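Local coordinates for COG1633: Uncharacterized conserved protein (Magnetospirillum magnetotacticum, PDB 2OH3) that binds zinc in the crystal and, as a rubrerythrin-like member of the ferritin clan, probably carries a metal centre inside a helical bundle, at residues T5-L10 / E65-M70. Sequence-based numbering, arbitrary orientation. Where two conformers were deposited one is given.
Sequences TLAEFL and ELPKLM
L66 and P67 carry the loop's side of this contact, and A7 meets both of them from the first turn of helix 6-33. Aliphatic side chains pack here on each other and on backbone carbonyls, in van der Waals contact. L66 reaches in with one methyl: CD2 lies 3.3 Å from A7 O and 4.1 Å from L10 CB, close to the helix backbone itself. Its CG stands anti to the carbonyl carbon (chi1 -65°), and CD2 on that branch touches both A7 and L10. P67 meets the helix with CD and CG, CD 3.6 Å from A7 O and CG 3.9 Å from E8 CG; the E8 side chain crosses the proline at about a right angle. A7 CB points toward the loop and fits against its backbone, 3.7 Å from E65 O.

The polar interactions belong to the helix start. T5 is the N-cap, its OG1 accepting from E8 N, and E8 returns the favour through OE1, which takes T5 N at 3.0 Å in a nearly straight bond (164°), on the anti side of the carboxylate and slightly out of its plane. E8 thus closes the cap with its carboxylate while its CG touches P67. An alanine here would probably leave T5 N without its carboxylate acceptor and open a gap beside the P67 ring.

Further along, P67 and L69 rest on A11 and L66 on I14, extending the line of contact up the same helix, while L10 turns to I57 and R60 of helix 37-61. The loop that joins helix 37-61 to helix 94-118 thus packs along the first turn of helix 6-33, through A7, E8 and L10, next to its capping box, in a four-helix bundle of the ferritin-like kind.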
ATOM      1  N   THR A   5       4.858  -3.239  23.105  1.00 38.42           N
ATOM      2  CA  THR A   5       6.229  -3.075  23.584  1.00 37.24           C
ATOM      3  C   THR A   5       6.904  -1.889  22.917  1.00 36.75           C
ATOM      4  O   THR A   5       6.485  -1.446  21.855  1.00 35.78           O
ATOM      5  CB  THR A   5       7.132  -4.323  23.374  1.00 37.79           C
ATOM      6  OG1 THR A   5       7.383  -4.541  21.985  1.00 37.23           O
ATOM      7  CG2 THR A   5       6.542  -5.607  24.035  1.00 38.33           C
ATOM      8  N   LEU A   6       7.986  -1.389  23.509  1.00 35.60           N
ATOM      9  CA  LEU A   6       8.680  -0.262  22.920  1.00 34.84           C
ATOM     10  C   LEU A   6       9.289  -0.611  21.553  1.00 33.56           C
ATOM     11  O   LEU A   6       9.319   0.225  20.669  1.00 31.40           O
ATOM     12  CB  LEU A   6       9.769   0.273  23.867  1.00 34.81           C
ATOM     13  CG  LEU A   6      10.486   1.554  23.393  1.00 35.59           C
ATOM     14  CD1 LEU A   6       9.549   2.740  23.212  1.00 34.35           C
ATOM     15  CD2 LEU A   6      11.603   1.905  24.408  1.00 35.52           C
ATOM     16  N   ALA A   7       9.793  -1.828  21.390  1.00 33.41           N
ATOM     17  CA  ALA A   7      10.335  -2.272  20.075  1.00 34.07           C
ATOM     18  C   ALA A   7       9.269  -2.248  19.002  1.00 34.93           C
ATOM     19  O   ALA A   7       9.496  -1.760  17.881  1.00 34.68           O
ATOM     20  CB  ALA A   7      10.915  -3.666  20.164  1.00 34.66           C
ATOM     21  N   GLU A   8       8.113  -2.801  19.370  1.00 35.20           N
ATOM     22  CA  GLU A   8       6.949  -2.820  18.513  1.00 36.41           C
ATOM     23  C   GLU A   8       6.475  -1.416  18.200  1.00 36.11           C
ATOM     24  O   GLU A   8       6.179  -1.130  17.044  1.00 35.82           O
ATOM     25  CB  GLU A   8       5.812  -3.622  19.147  1.00 36.38           C
ATOM     26  CG  GLU A   8       6.074  -5.102  19.160  1.00 37.80           C
ATOM     27  CD  GLU A   8       5.034  -5.874  19.954  1.00 41.97           C
ATOM     28  OE1 GLU A   8       4.469  -5.345  20.935  1.00 42.48           O
ATOM     29  OE2 GLU A   8       4.776  -7.027  19.578  1.00 46.94           O
ATOM     30  N   PHE A   9       6.424  -0.549  19.213  1.00 36.55           N
ATOM     31  CA  PHE A   9       6.010   0.846  19.007  1.00 36.98           C
ATOM     32  C   PHE A   9       6.956   1.595  18.051  1.00 37.64           C
ATOM     33  O   PHE A   9       6.507   2.231  17.090  1.00 38.53           O
ATOM     34  CB  PHE A   9       5.887   1.584  20.331  1.00 37.29           C
ATOM     35  CG  PHE A   9       5.459   3.037  20.196  1.00 36.54           C
ATOM     36  CD1 PHE A   9       4.130   3.375  20.086  1.00 35.70           C
ATOM     37  CD2 PHE A   9       6.402   4.055  20.178  1.00 36.86           C
ATOM     38  CE1 PHE A   9       3.745   4.685  19.969  1.00 34.53           C
ATOM     39  CE2 PHE A   9       6.019   5.362  20.032  1.00 35.75           C
ATOM     40  CZ  PHE A   9       4.712   5.682  19.951  1.00 37.14           C
ATOM     41  N   LEU A  10       8.261   1.490  18.297  1.00 37.10           N
ATOM     42  CA  LEU A  10       9.238   2.149  17.452  1.00 36.90           C
ATOM     43  C   LEU A  10       9.193   1.603  16.012  1.00 36.61           C
ATOM     44  O   LEU A  10       9.326   2.374  15.072  1.00 37.96           O
ATOM     45  CB  LEU A  10      10.627   2.032  18.051  1.00 36.65           C
ATOM     46  CG  LEU A  10      10.773   2.779  19.400  1.00 35.59           C
ATOM     47  CD1 LEU A  10      12.176   2.567  19.922  1.00 34.90           C
ATOM     48  CD2 LEU A  10      10.431   4.277  19.266  1.00 36.04           C
ATOM     49  N   GLU A  65      16.173  -4.550  18.837  1.00 40.47           N
ATOM     50  CA  GLU A  65      15.862  -5.399  17.707  1.00 40.92           C
ATOM     51  C   GLU A  65      14.396  -5.155  17.370  1.00 39.96           C
ATOM     52  O   GLU A  65      13.513  -5.428  18.196  1.00 39.64           O
ATOM     53  CB  GLU A  65      16.090  -6.856  18.069  1.00 41.24           C
ATOM     54  CG  GLU A  65      16.270  -7.737  16.872  1.00 45.15           C
ATOM     55  CD  GLU A  65      16.061  -9.194  17.201  1.00 49.20           C
ATOM     56  OE1 GLU A  65      16.384  -9.617  18.342  1.00 51.25           O
ATOM     57  OE2 GLU A  65      15.559  -9.906  16.303  1.00 53.59           O
ATOM     58  N   LEU A  66      14.130  -4.619  16.182  1.00 39.78           N
ATOM     59  CA  LEU A  66      12.754  -4.260  15.829  1.00 39.40           C
ATOM     60  C   LEU A  66      12.067  -5.407  15.091  1.00 39.71           C
ATOM     61  O   LEU A  66      12.710  -6.091  14.306  1.00 38.37           O
ATOM     62  CB  LEU A  66      12.738  -3.004  14.963  1.00 40.10           C
ATOM     63  CG  LEU A  66      13.222  -1.667  15.533  1.00 40.10           C
ATOM     64  CD1 LEU A  66      12.898  -0.538  14.566  1.00 40.78           C
ATOM     65  CD2 LEU A  66      12.641  -1.333  16.900  1.00 41.29           C
ATOM     66  N   PRO A  67      10.755  -5.628  15.339  1.00 40.02           N
ATOM     67  CA  PRO A  67      10.062  -6.622  14.535  1.00 40.71           C
ATOM     68  C   PRO A  67       9.763  -6.067  13.160  1.00 41.55           C
ATOM     69  O   PRO A  67       9.560  -4.859  12.998  1.00 41.32           O
ATOM     70  CB  PRO A  67       8.771  -6.896  15.331  1.00 40.86           C
ATOM     71  CG  PRO A  67       8.517  -5.654  16.112  1.00 40.61           C
ATOM     72  CD  PRO A  67       9.869  -4.998  16.341  1.00 40.12           C
ATOM     73  N   LYS A  68       9.791  -6.950  12.176  1.00 42.39           N
ATOM     74  CA  LYS A  68       9.333  -6.647  10.830  1.00 42.84           C
ATOM     75  C   LYS A  68       7.802  -6.661  10.886  1.00 42.17           C
ATOM     76  O   LYS A  68       7.203  -7.622  11.363  1.00 43.17           O
ATOM     77  CB  LYS A  68       9.863  -7.707   9.838  1.00 43.37           C
ATOM     78  CG  LYS A  68       9.384  -7.533   8.386  1.00 44.84           C
ATOM     79  CD  LYS A  68       9.983  -8.592   7.459  1.00 44.76           C
ATOM     80  N   LEU A  69       7.191  -5.574  10.436  1.00 40.67           N
ATOM     81  CA  LEU A  69       5.743  -5.399  10.414  1.00 39.64           C
ATOM     82  C   LEU A  69       5.173  -5.803   9.067  1.00 38.45           C
ATOM     83  O   LEU A  69       5.871  -5.771   8.054  1.00 38.74           O
ATOM     84  CB  LEU A  69       5.401  -3.922  10.606  1.00 39.92           C
ATOM     85  CG  LEU A  69       5.876  -3.257  11.877  1.00 40.05           C
ATOM     86  CD1 LEU A  69       5.226  -1.895  11.929  1.00 41.25           C
ATOM     87  CD2 LEU A  69       5.503  -4.083  13.085  1.00 43.00           C
HETATM   88  N   MSE A  70       3.895  -6.155   9.068  1.00 37.77           N
HETATM   89  CA  MSE A  70       3.171  -6.450   7.836  0.50 36.77           C
HETATM   90  C   MSE A  70       2.669  -5.146   7.226  1.00 37.10           C
HETATM   91  O   MSE A  70       2.328  -4.220   7.946  1.00 36.57           O
HETATM   92  CB  MSE A  70       1.998  -7.373   8.131  0.50 36.58           C
HETATM   93  CG  MSE A  70       2.390  -8.691   8.805  0.50 34.87           C
HETATM   94 SE   MSE A  70       3.445  -9.861   7.702  0.38 29.82          SE
HETATM   95  CE  MSE A  70       5.179  -9.330   8.105  0.50 30.70           C
TER